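Local coordinates for protein THB11 (Chlamydomonas reinhardtii, PDB 6TD7) that binds heme b as a truncated hemoglobin and probably takes part in oxygen binding, at residues R33-D38 against K43-Q48. Sequence-based numbering, arbitrary orientation.
Sequences RKLYAD and KYLHDQ. With HEM (protoporphyrin IX containing Fe), chain B.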
loop_
_atom_site.group_PDB
_atom_site.type_symbol
_atom_site.label_atom_id
_atom_site.label_comp_id
_atom_site.label_asym_id
_atom_site.label_seq_id
_atom_site.Cartn_x
_atom_site.Cartn_y
_atom_site.Cartn_z
ATOM N N ARG A 33 4.224 -0.274 -10.608
ATOM C CA ARG A 33 4.880 -0.981 -11.702
ATOM C C ARG A 33 5.160 -2.431 -11.317
ATOM O O ARG A 33 4.904 -3.352 -12.101
ATOM C CB ARG A 33 6.166 -0.258 -12.094
ATOM C CG ARG A 33 6.514 -0.379 -13.568
ATOM C CD ARG A 33 7.107 0.917 -14.108
ATOM N NE ARG A 33 8.396 1.209 -13.489
ATOM C CZ ARG A 33 8.731 2.364 -12.920
ATOM N NH1 ARG A 33 7.888 3.387 -12.889
ATOM N NH2 ARG A 33 9.937 2.494 -12.389
ATOM N N LYS A 34 5.672 -2.653 -10.103
ATOM C CA LYS A 34 5.927 -4.013 -9.644
ATOM C C LYS A 34 4.636 -4.816 -9.521
ATOM O O LYS A 34 4.590 -5.992 -9.901
ATOM C CB LYS A 34 6.658 -3.972 -8.300
ATOM C CG LYS A 34 8.079 -3.447 -8.388
ATOM C CD LYS A 34 8.583 -2.965 -7.033
ATOM C CE LYS A 34 10.045 -2.556 -7.092
ATOM N NZ LYS A 34 10.955 -3.734 -7.209
ATOM N N LEU A 35 3.581 -4.201 -8.972
ATOM C CA LEU A 35 2.316 -4.905 -8.795
ATOM C C LEU A 35 1.801 -5.460 -10.115
ATOM O O LEU A 35 1.453 -6.641 -10.221
ATOM C CB LEU A 35 1.255 -3.974 -8.208
ATOM C CG LEU A 35 1.167 -3.639 -6.721
ATOM C CD1 LEU A 35 -0.242 -3.091 -6.443
ATOM C CD2 LEU A 35 1.470 -4.815 -5.817
ATOM N N TYR A 36 1.709 -4.596 -11.128
ATOM C CA TYR A 36 1.122 -4.982 -12.403
ATOM C C TYR A 36 2.014 -5.931 -13.186
ATOM O O TYR A 36 1.534 -6.592 -14.111
ATOM C CB TYR A 36 0.827 -3.730 -13.231
ATOM C CG TYR A 36 -0.488 -3.066 -12.886
ATOM C CD1 TYR A 36 -0.582 -2.174 -11.827
ATOM C CD2 TYR A 36 -1.637 -3.335 -13.618
ATOM C CE1 TYR A 36 -1.784 -1.569 -11.507
ATOM C CE2 TYR A 36 -2.841 -2.733 -13.306
ATOM C CZ TYR A 36 -2.906 -1.850 -12.252
ATOM O OH TYR A 36 -4.102 -1.252 -11.941
ATOM N N ALA A 37 3.295 -6.010 -12.844
ATOM C CA ALA A 37 4.214 -6.952 -13.462
ATOM C C ALA A 37 4.207 -8.318 -12.787
ATOM O O ALA A 37 4.890 -9.230 -13.263
ATOM C CB ALA A 37 5.635 -6.379 -13.438
ATOM N N ASP A 38 3.455 -8.488 -11.708
ATOM C CA ASP A 38 3.497 -9.758 -10.983
ATOM C C ASP A 38 2.405 -10.692 -11.489
ATOM O O ASP A 38 1.231 -10.303 -11.518
ATOM C CB ASP A 38 3.328 -9.525 -9.489
ATOM C CG ASP A 38 3.446 -10.801 -8.686
ATOM O OD1 ASP A 38 2.491 -11.603 -8.696
ATOM O OD2 ASP A 38 4.503 -11.006 -8.056
ATOM N N LYS A 43 -4.034 -10.978 -11.788
ATOM C CA LYS A 43 -5.397 -11.494 -11.716
ATOM C C LYS A 43 -6.362 -10.472 -11.133
ATOM O O LYS A 43 -7.544 -10.444 -11.493
ATOM C CB LYS A 43 -5.457 -12.750 -10.839
ATOM C CG LYS A 43 -4.359 -13.771 -11.053
ATOM C CD LYS A 43 -4.582 -14.997 -10.166
ATOM C CE LYS A 43 -3.364 -15.909 -10.167
ATOM N NZ LYS A 43 -3.678 -17.287 -9.694
ATOM N N TYR A 44 -5.881 -9.653 -10.201
ATOM C CA TYR A 44 -6.708 -8.702 -9.482
ATOM C C TYR A 44 -6.698 -7.311 -10.098
ATOM O O TYR A 44 -7.547 -6.489 -9.737
ATOM C CB TYR A 44 -6.238 -8.609 -8.022
ATOM C CG TYR A 44 -6.052 -9.955 -7.353
ATOM C CD1 TYR A 44 -7.134 -10.793 -7.121
ATOM C CD2 TYR A 44 -4.796 -10.388 -6.953
ATOM C CE1 TYR A 44 -6.972 -12.026 -6.508
ATOM C CE2 TYR A 44 -4.623 -11.622 -6.338
ATOM C CZ TYR A 44 -5.715 -12.438 -6.119
ATOM O OH TYR A 44 -5.559 -13.666 -5.510
ATOM N N LEU A 45 -5.776 -7.031 -11.025
ATOM C CA LEU A 45 -5.525 -5.671 -11.474
ATOM C C LEU A 45 -5.696 -5.445 -12.971
ATOM O O LEU A 45 -5.734 -4.283 -13.393
ATOM C CB LEU A 45 -4.096 -5.249 -11.089
ATOM C CG LEU A 45 -3.721 -5.282 -9.608
ATOM C CD1 LEU A 45 -2.213 -5.242 -9.461
ATOM C CD2 LEU A 45 -4.355 -4.120 -8.880
ATOM N N HIS A 46 -5.797 -6.501 -13.782
ATOM C CA HIS A 46 -5.758 -6.314 -15.229
ATOM C C HIS A 46 -6.916 -5.451 -15.719
ATOM O O HIS A 46 -6.802 -4.796 -16.760
ATOM C CB HIS A 46 -5.771 -7.670 -15.939
ATOM C CG HIS A 46 -7.096 -8.359 -15.896
ATOM N ND1 HIS A 46 -8.062 -8.174 -16.863
ATOM C CD2 HIS A 46 -7.622 -9.226 -14.999
ATOM C CE1 HIS A 46 -9.125 -8.899 -16.564
ATOM N NE2 HIS A 46 -8.884 -9.546 -15.438
ATOM N N ASP A 47 -8.032 -5.434 -14.988
ATOM C CA ASP A 47 -9.184 -4.619 -15.341
ATOM C C ASP A 47 -9.319 -3.396 -14.440
ATOM O O ASP A 47 -10.412 -2.829 -14.331
ATOM C CB ASP A 47 -10.463 -5.456 -15.290
ATOM C CG ASP A 47 -10.777 -5.946 -13.892
ATOM O OD1 ASP A 47 -9.825 -6.147 -13.108
ATOM O OD2 ASP A 47 -11.971 -6.123 -13.573
ATOM N N GLN A 48 -8.231 -2.981 -13.794
ATOM C CA GLN A 48 -8.192 -1.793 -12.950
ATOM C C GLN A 48 -7.255 -0.777 -13.583
ATOM O O GLN A 48 -6.096 -1.093 -13.870
ATOM C CB GLN A 48 -7.713 -2.131 -11.535
ATOM C CG GLN A 48 -8.695 -2.942 -10.704
ATOM C CD GLN A 48 -9.801 -2.092 -10.111
ATOM O OE1 GLN A 48 -9.652 -0.879 -9.945
ATOM N NE2 GLN A 48 -10.920 -2.725 -9.787
HETATM C CHA HEM B . -7.922 0.011 -3.015
HETATM C CHB HEM B . -6.165 -4.087 -4.996
HETATM C CHC HEM B . -2.318 -4.047 -2.030
HETATM C CHD HEM B . -4.299 -0.198 0.282
HETATM C C1A HEM B . -7.779 -1.084 -3.848
HETATM C C2A HEM B . -8.606 -1.464 -4.985
HETATM C C3A HEM B . -8.099 -2.586 -5.506
HETATM C C4A HEM B . -6.940 -2.972 -4.738
HETATM C CMA HEM B . -8.635 -3.359 -6.728
HETATM C CAA HEM B . -9.843 -0.724 -5.548
HETATM C CBA HEM B . -10.919 -0.510 -4.497
HETATM C CGA HEM B . -11.963 0.435 -5.046
HETATM O O1A HEM B . -13.076 0.476 -4.463
HETATM O O2A HEM B . -11.691 1.144 -6.051
HETATM C C1B HEM B . -4.953 -4.396 -4.412
HETATM C C2B HEM B . -4.060 -5.457 -4.828
HETATM C C3B HEM B . -3.001 -5.463 -4.012
HETATM C C4B HEM B . -3.176 -4.398 -3.047
HETATM C CMB HEM B . -4.303 -6.424 -6.006
HETATM C CAB HEM B . -1.809 -6.441 -4.118
HETATM C CBB HEM B . -0.936 -6.605 -3.121
HETATM C C1C HEM B . -2.538 -2.984 -1.180
HETATM C C2C HEM B . -1.609 -2.566 -0.166
HETATM C C3C HEM B . -2.138 -1.532 0.485
HETATM C C4C HEM B . -3.429 -1.209 -0.104
HETATM C CMC HEM B . -0.252 -3.241 0.133
HETATM C CAC HEM B . -1.430 -0.816 1.648
HETATM C CBC HEM B . -2.150 -0.349 2.667
HETATM C C1D HEM B . -5.386 0.241 -0.460
HETATM C C2D HEM B . -6.087 1.497 -0.288
HETATM C C3D HEM B . -7.081 1.546 -1.185
HETATM C C4D HEM B . -7.051 0.339 -1.983
HETATM C CMD HEM B . -5.730 2.567 0.765
HETATM C CAD HEM B . -8.071 2.703 -1.405
HETATM C CBD HEM B . -9.272 2.667 -0.483
HETATM C CGD HEM B . -9.980 3.960 -0.786
HETATM O O1D HEM B . -9.790 4.943 -0.023
HETATM O O2D HEM B . -10.703 4.010 -1.815
HETATM N NA HEM B . -6.776 -2.034 -3.734
HETATM N NB HEM B . -4.379 -3.765 -3.322
HETATM N NC HEM B . -3.638 -2.128 -1.126
HETATM N ND HEM B . -6.004 -0.433 -1.501
HETATM FE FE HEM B . -5.200 -2.039 -2.408
#
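The phenol of Y36 reaches across from helix 21-36 to the turn L45-Q48 and donates a hydrogen bond from OH to the main-chain O of Q48 (2.8 Å), meeting that oxygen from above its carbonyl plane, 56° out of it. Q48 O lies at the edge of the ring, whereas L45 packs over one face: its CB sits 4.0 Å from the ring centroid in a CH-pi contact displaced toward the rim, 3.6 Å from CE2 of Y36. With CG of Y36 turned beside its backbone N (chi1 -83°), the ring extends to this type I turn, closed by the hydrogen bond from Q48 N to L45 O. Replacing Y36 by alanine would remove the ring and hydroxyl, and is likely to leave Q48 O without this donor and L45 CB without its aromatic partner. L35 CB also meets L45 CD1 at 3.9 Å, the two leucines crossing at about a right angle. L45 CD2 touches heme methyl CMB (3.7 Å) and L35 CD2 the vinyl carbons CAB and CBB, while the bent side chain of Q48 lies against methyl CMA. The two segments form part of the heme pocket of a truncated globin, lined here by leucines and the Q48 amide.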